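Local structure of hypothetical protein ta1320 (Thermoplasma acidophilum, 1NE2) at residues 116-121 with 142-147; 165-170 with 189-194. The protein is of unknown function but probably acts as an S-adenosylmethionine-dependent methyltransferase. All coordinates share one frame; numbering follows the deposited sequence.

Interaction 1 of 2, residues 116-121 with 142-147; sequences MNPPFG and IYSIGN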
loop_
_atom_site.group_PDB
_atom_site.type_symbol
_atom_site.label_atom_id
_atom_site.label_comp_id
_atom_site.label_asym_id
_atom_site.label_seq_id
_atom_site.Cartn_x
_atom_site.Cartn_y
_atom_site.Cartn_z
HETATM N N MSE B 116 -3.284 13.973 -1.136
HETATM C CA MSE B 116 -3.669 14.746 0.034
HETATM C C MSE B 116 -4.571 15.913 -0.354
HETATM O O MSE B 116 -4.577 16.360 -1.502
HETATM C CB MSE B 116 -2.423 15.260 0.760
HETATM C CG MSE B 116 -1.613 16.266 -0.039
HETATM SE SE MSE B 116 0.050 16.711 0.846
HETATM C CE MSE B 116 -0.604 17.868 2.240
ATOM N N ASN B 117 -5.341 16.397 0.616
ATOM C CA ASN B 117 -6.256 17.512 0.406
ATOM C C ASN B 117 -6.071 18.483 1.575
ATOM O O ASN B 117 -6.878 18.511 2.508
ATOM C CB ASN B 117 -7.697 16.995 0.342
ATOM C CG ASN B 117 -8.717 18.112 0.236
ATOM O OD1 ASN B 117 -8.580 19.022 -0.582
ATOM N ND2 ASN B 117 -9.756 18.042 1.061
ATOM N N PRO B 118 -4.987 19.282 1.531
ATOM C CA PRO B 118 -4.537 20.300 2.493
ATOM C C PRO B 118 -5.530 21.406 2.827
ATOM O O PRO B 118 -5.972 22.146 1.948
ATOM C CB PRO B 118 -3.283 20.871 1.832
ATOM C CG PRO B 118 -2.787 19.751 1.008
ATOM C CD PRO B 118 -4.045 19.208 0.402
ATOM N N PRO B 119 -5.891 21.535 4.113
ATOM C CA PRO B 119 -6.835 22.572 4.542
ATOM C C PRO B 119 -6.143 23.924 4.737
ATOM O O PRO B 119 -6.755 24.976 4.547
ATOM C CB PRO B 119 -7.382 22.021 5.861
ATOM C CG PRO B 119 -7.154 20.535 5.753
ATOM C CD PRO B 119 -5.789 20.482 5.135
ATOM N N PHE B 120 -4.866 23.884 5.111
ATOM C CA PHE B 120 -4.089 25.098 5.359
ATOM C C PHE B 120 -4.014 26.047 4.167
ATOM O O PHE B 120 -4.149 25.632 3.015
ATOM C CB PHE B 120 -2.673 24.731 5.826
ATOM C CG PHE B 120 -1.840 24.035 4.782
ATOM C CD1 PHE B 120 -1.257 24.752 3.743
ATOM C CD2 PHE B 120 -1.631 22.660 4.846
ATOM C CE1 PHE B 120 -0.477 24.111 2.783
ATOM C CE2 PHE B 120 -0.852 22.011 3.892
ATOM C CZ PHE B 120 -0.274 22.737 2.859
ATOM N N GLY B 121 -3.795 27.327 4.459
ATOM C CA GLY B 121 -3.709 28.324 3.408
ATOM C C GLY B 121 -2.502 29.236 3.523
ATOM O O GLY B 121 -1.375 28.828 3.237
ATOM N N ILE B 142 3.321 12.513 -6.162
ATOM C CA ILE B 142 2.621 13.248 -5.118
ATOM C C ILE B 142 1.598 14.239 -5.675
ATOM O O ILE B 142 1.916 15.061 -6.539
ATOM C CB ILE B 142 3.681 13.985 -4.250
ATOM C CG1 ILE B 142 4.572 12.935 -3.561
ATOM C CG2 ILE B 142 3.007 14.899 -3.242
ATOM C CD1 ILE B 142 5.916 13.447 -3.083
ATOM N N TYR B 143 0.374 14.162 -5.161
ATOM C CA TYR B 143 -0.720 15.027 -5.605
ATOM C C TYR B 143 -1.388 15.720 -4.428
ATOM O O TYR B 143 -1.542 15.133 -3.357
ATOM C CB TYR B 143 -1.777 14.202 -6.340
ATOM C CG TYR B 143 -1.303 13.601 -7.641
ATOM C CD1 TYR B 143 -1.446 14.299 -8.839
ATOM C CD2 TYR B 143 -0.724 12.330 -7.679
ATOM C CE1 TYR B 143 -1.029 13.743 -10.055
ATOM C CE2 TYR B 143 -0.303 11.765 -8.887
ATOM C CZ TYR B 143 -0.465 12.477 -10.068
ATOM O OH TYR B 143 -0.095 11.909 -11.269
ATOM N N SER B 144 -1.803 16.964 -4.642
ATOM C CA SER B 144 -2.463 17.743 -3.596
ATOM C C SER B 144 -3.519 18.647 -4.202
ATOM O O SER B 144 -3.326 19.202 -5.287
ATOM C CB SER B 144 -1.443 18.618 -2.852
ATOM O OG SER B 144 -2.081 19.446 -1.883
ATOM N N ILE B 145 -4.640 18.785 -3.506
ATOM C CA ILE B 145 -5.697 19.671 -3.958
ATOM C C ILE B 145 -6.093 20.448 -2.715
ATOM O O ILE B 145 -6.347 19.865 -1.661
ATOM C CB ILE B 145 -6.919 18.910 -4.559
ATOM C CG1 ILE B 145 -7.953 19.929 -5.054
ATOM C CG2 ILE B 145 -7.543 17.977 -3.525
ATOM C CD1 ILE B 145 -9.025 19.356 -5.963
ATOM N N GLY B 146 -6.099 21.768 -2.829
ATOM C CA GLY B 146 -6.449 22.588 -1.685
ATOM C C GLY B 146 -6.542 24.066 -1.997
ATOM O O GLY B 146 -6.554 24.471 -3.156
ATOM N N ASN B 147 -6.611 24.865 -0.937
ATOM C CA ASN B 147 -6.708 26.319 -1.031
ATOM C C ASN B 147 -5.569 26.896 -1.865
ATOM O O ASN B 147 -4.404 26.532 -1.687
ATOM C CB ASN B 147 -6.684 26.905 0.386
ATOM C CG ASN B 147 -6.904 28.402 0.414
ATOM O OD1 ASN B 147 -6.903 29.010 1.483
ATOM N ND2 ASN B 147 -7.094 29.006 -0.752
HETATM O O HOH W 1 -8.028 23.765 1.719
#
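Met116, a selenomethionine here, pairs with Ser144 in parallel register and uses both of its backbone polar atoms across the contact. Met116 N donates to Tyr143 O over 3.1 Å, with a bent N-H...O angle of 140°. Met116 O accepts from Ile145 N, also at 3.1 Å. The same carbonyl takes a CA-H...O contact from Ser144 CA. Beyond this point the chain of 116-121 leaves the sheet. Its Asn-Pro-Pro-Phe sequence resembles the (Asp/Asn)-Pro-Pro-(Phe/Tyr) motif IV of class I enzymes that methylate nitrogen, at the end of the fourth strand; in such relatives it lies at the catalytic pocket. Asn117 CA makes a CA-H...O contact to Ile145 O at 3.1 Å, and Pro118 CD packs 3.2 Å from Ile145 O. Ser144 OG stands anti to its backbone N (chi1 176°) and lies 3.0 Å from both Pro118 CG and Pro118 CD. Pro118 O is 4.0 Å from Asn147 N, too far for a direct bond, and one water bridges the gap. This water donates to Pro118 O at 2.6 Å, accepts from Asn147 N, and makes a weak bond to Pro119 O. The phenol oxygen of Tyr143 is satisfied by Asp47.

Interaction 2 of 2, residues 165-170 with 189-194; sequences FREEKV and EAVIFG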
loop_
_atom_site.group_PDB
_atom_site.type_symbol
_atom_site.label_atom_id
_atom_site.label_comp_id
_atom_site.label_asym_id
_atom_site.label_seq_id
_atom_site.Cartn_x
_atom_site.Cartn_y
_atom_site.Cartn_z
ATOM N N PHE B 165 4.699 18.838 -12.420
ATOM C CA PHE B 165 4.182 18.736 -13.776
ATOM C C PHE B 165 2.752 19.255 -13.870
ATOM O O PHE B 165 2.217 19.414 -14.964
ATOM C CB PHE B 165 4.293 17.295 -14.283
ATOM C CG PHE B 165 3.573 16.294 -13.442
ATOM C CD1 PHE B 165 2.217 16.063 -13.627
ATOM C CD2 PHE B 165 4.258 15.563 -12.472
ATOM C CE1 PHE B 165 1.547 15.115 -12.866
ATOM C CE2 PHE B 165 3.597 14.613 -11.702
ATOM C CZ PHE B 165 2.234 14.390 -11.903
ATOM N N ARG B 166 2.140 19.530 -12.720
ATOM C CA ARG B 166 0.792 20.080 -12.699
ATOM C C ARG B 166 0.586 21.094 -11.580
ATOM O O ARG B 166 0.939 20.847 -10.424
ATOM C CB ARG B 166 -0.267 18.969 -12.570
ATOM C CG ARG B 166 -1.709 19.505 -12.509
ATOM C CD ARG B 166 -2.738 18.388 -12.682
ATOM N NE ARG B 166 -2.475 17.652 -13.914
ATOM C CZ ARG B 166 -2.332 16.332 -13.988
ATOM N NH1 ARG B 166 -2.438 15.589 -12.895
ATOM N NH2 ARG B 166 -2.037 15.758 -15.151
ATOM N N GLU B 167 0.060 22.258 -11.959
ATOM C CA GLU B 167 -0.288 23.331 -11.029
ATOM C C GLU B 167 -1.485 23.927 -11.732
ATOM O O GLU B 167 -1.368 24.849 -12.542
ATOM C CB GLU B 167 0.802 24.388 -10.889
ATOM C CG GLU B 167 0.468 25.342 -9.755
ATOM C CD GLU B 167 1.489 26.441 -9.566
ATOM O OE1 GLU B 167 2.657 26.251 -9.956
ATOM O OE2 GLU B 167 1.118 27.489 -9.003
ATOM N N GLU B 168 -2.644 23.367 -11.416
ATOM C CA GLU B 168 -3.884 23.742 -12.060
ATOM C C GLU B 168 -4.887 24.484 -11.195
ATOM O O GLU B 168 -5.155 24.100 -10.055
ATOM C CB GLU B 168 -4.518 22.468 -12.612
ATOM C CG GLU B 168 -5.834 22.664 -13.325
ATOM C CD GLU B 168 -6.449 21.345 -13.726
ATOM O OE1 GLU B 168 -5.794 20.300 -13.525
ATOM O OE2 GLU B 168 -7.580 21.348 -14.244
ATOM N N LYS B 169 -5.457 25.546 -11.755
ATOM C CA LYS B 169 -6.447 26.329 -11.037
ATOM C C LYS B 169 -7.822 25.689 -11.216
ATOM O O LYS B 169 -8.227 25.368 -12.332
ATOM C CB LYS B 169 -6.470 27.766 -11.571
ATOM C CG LYS B 169 -7.498 28.662 -10.902
ATOM C CD LYS B 169 -7.506 30.062 -11.504
ATOM C CE LYS B 169 -7.963 30.043 -12.956
ATOM N NZ LYS B 169 -8.052 31.416 -13.536
ATOM N N VAL B 170 -8.521 25.486 -10.108
ATOM C CA VAL B 170 -9.861 24.915 -10.133
ATOM C C VAL B 170 -10.715 25.800 -9.239
ATOM O O VAL B 170 -10.250 26.292 -8.212
ATOM C CB VAL B 170 -9.884 23.456 -9.609
ATOM C CG1 VAL B 170 -9.044 22.569 -10.508
ATOM C CG2 VAL B 170 -9.368 23.399 -8.195
ATOM N N GLU B 189 -10.628 30.278 -5.389
ATOM C CA GLU B 189 -9.663 29.519 -6.166
ATOM C C GLU B 189 -8.973 28.416 -5.373
ATOM O O GLU B 189 -8.520 28.623 -4.245
ATOM C CB GLU B 189 -8.620 30.481 -6.739
ATOM C CG GLU B 189 -7.740 29.902 -7.828
ATOM C CD GLU B 189 -6.793 30.936 -8.411
ATOM O OE1 GLU B 189 -7.275 32.000 -8.857
ATOM O OE2 GLU B 189 -5.569 30.686 -8.427
ATOM N N ALA B 190 -8.914 27.229 -5.964
ATOM C CA ALA B 190 -8.237 26.101 -5.343
ATOM C C ALA B 190 -7.118 25.755 -6.311
ATOM O O ALA B 190 -7.086 26.257 -7.439
ATOM C CB ALA B 190 -9.192 24.917 -5.182
ATOM N N VAL B 191 -6.192 24.910 -5.880
ATOM C CA VAL B 191 -5.088 24.533 -6.744
ATOM C C VAL B 191 -4.789 23.045 -6.655
ATOM O O VAL B 191 -4.821 22.453 -5.574
ATOM C CB VAL B 191 -3.802 25.334 -6.398
ATOM C CG1 VAL B 191 -3.330 25.000 -4.989
ATOM C CG2 VAL B 191 -2.712 25.027 -7.414
ATOM N N ILE B 192 -4.518 22.455 -7.813
ATOM C CA ILE B 192 -4.172 21.047 -7.922
ATOM C C ILE B 192 -2.701 20.950 -8.298
ATOM O O ILE B 192 -2.268 21.552 -9.286
ATOM C CB ILE B 192 -4.995 20.337 -9.021
ATOM C CG1 ILE B 192 -6.456 20.198 -8.581
ATOM C CG2 ILE B 192 -4.389 18.956 -9.322
ATOM C CD1 ILE B 192 -7.360 19.614 -9.661
ATOM N N PHE B 193 -1.944 20.201 -7.503
ATOM C CA PHE B 193 -0.520 19.985 -7.746
ATOM C C PHE B 193 -0.267 18.520 -8.059
ATOM O O PHE B 193 -0.867 17.645 -7.444
ATOM C CB PHE B 193 0.306 20.359 -6.508
ATOM C CG PHE B 193 0.642 21.815 -6.420
ATOM C CD1 PHE B 193 1.542 22.385 -7.314
ATOM C CD2 PHE B 193 0.051 22.623 -5.452
ATOM C CE1 PHE B 193 1.849 23.749 -7.245
ATOM C CE2 PHE B 193 0.353 23.987 -5.377
ATOM C CZ PHE B 193 1.252 24.545 -6.275
ATOM N N GLY B 194 0.612 18.280 -9.029
ATOM C CA GLY B 194 1.020 16.940 -9.412
ATOM C C GLY B 194 2.531 17.050 -9.444
ATOM O O GLY B 194 3.061 17.895 -10.169
#
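Phe165 and Arg166 both face Gly194, forming a classic beta bulge. Gly194 O accepts from two donors, Phe165 N at 2.9 Å and Arg166 N at 3.2 Å. The longer bond lies in the carbonyl plane, on a lone pair; the shorter donor is tilted from that plane. This is the antiparallel hairpin of strands 162-173 and 187-197, which closes one side of a class I methyltransferase sheet. The Phe165 ring lies against the same glycine. Its CG sits between the backbone N and the carbonyl carbon (chi1 58°), and Gly194 CA is 4.1 Å from the centroid of the Phe165 ring, over the face, in a CH-pi contact. Gly194 O lies over a face of this ring too, 3.5 Å from Phe165 CD2.

Past the bulge the pairing is regular. Glu168 and Ile192 exchange two backbone bonds, and Val170 and Ala190 do the same. Glu167 and Phe193 form a non-hydrogen-bonded pair. Their side chains run side by side, with Glu167 CG 3.3 Å from Phe193 CE1 and the carboxylate turned 35° from the ring plane. Glu167 OE2 is held by salt bridges to Arg155 and Arg151, and Phe158 meets the Phe193 ring edge-to-face. Lys169 crosses Glu189 at about a right angle, and the contact is between the aliphatic parts: Lys169 CG lies 3.3 Å from Glu189 CG. Lys169 NZ is instead bonded to Tyr171 OH, while Glu189 OE2 bridges to Arg151. On the face of Arg166, Glu168 and Val170, Arg166 CD touches Ile192 CG2, and helix 34-46 covers Ile192. Val170 splits its two methyls: Val170 CG1 reaches Ile192 CD1 at 3.5 Å, and Val170 CG2 presses on Ala190 CB at 3.4 Å, tighter than usual for carbons.

The two interactions sit side by side in one sheet, their centres about 10 Å apart. Strand 142-147 of interaction 1 is the direct neighbour of strand 187-197 of interaction 2. Probable backbone hydrogen bonds from Phe193 N to Ser144 O and from Val191 N to Gly146 O, each 2.8 Å, join them. The sheet changes from parallel to antiparallel at this seam. Tyr143 OH lies 3.5 Å from Phe165 CZ, and Asp47 OD2 serves both contacts, bonding Tyr143 OH and pairing with Arg166 NH1. Interaction 1 is nearer the presumed active site: the Asn117 side chain lies close to, without touching, the possible cofactor-loop residues Gly61, Gly63 and Ala66. Interaction 2 builds the sheet edge beyond it.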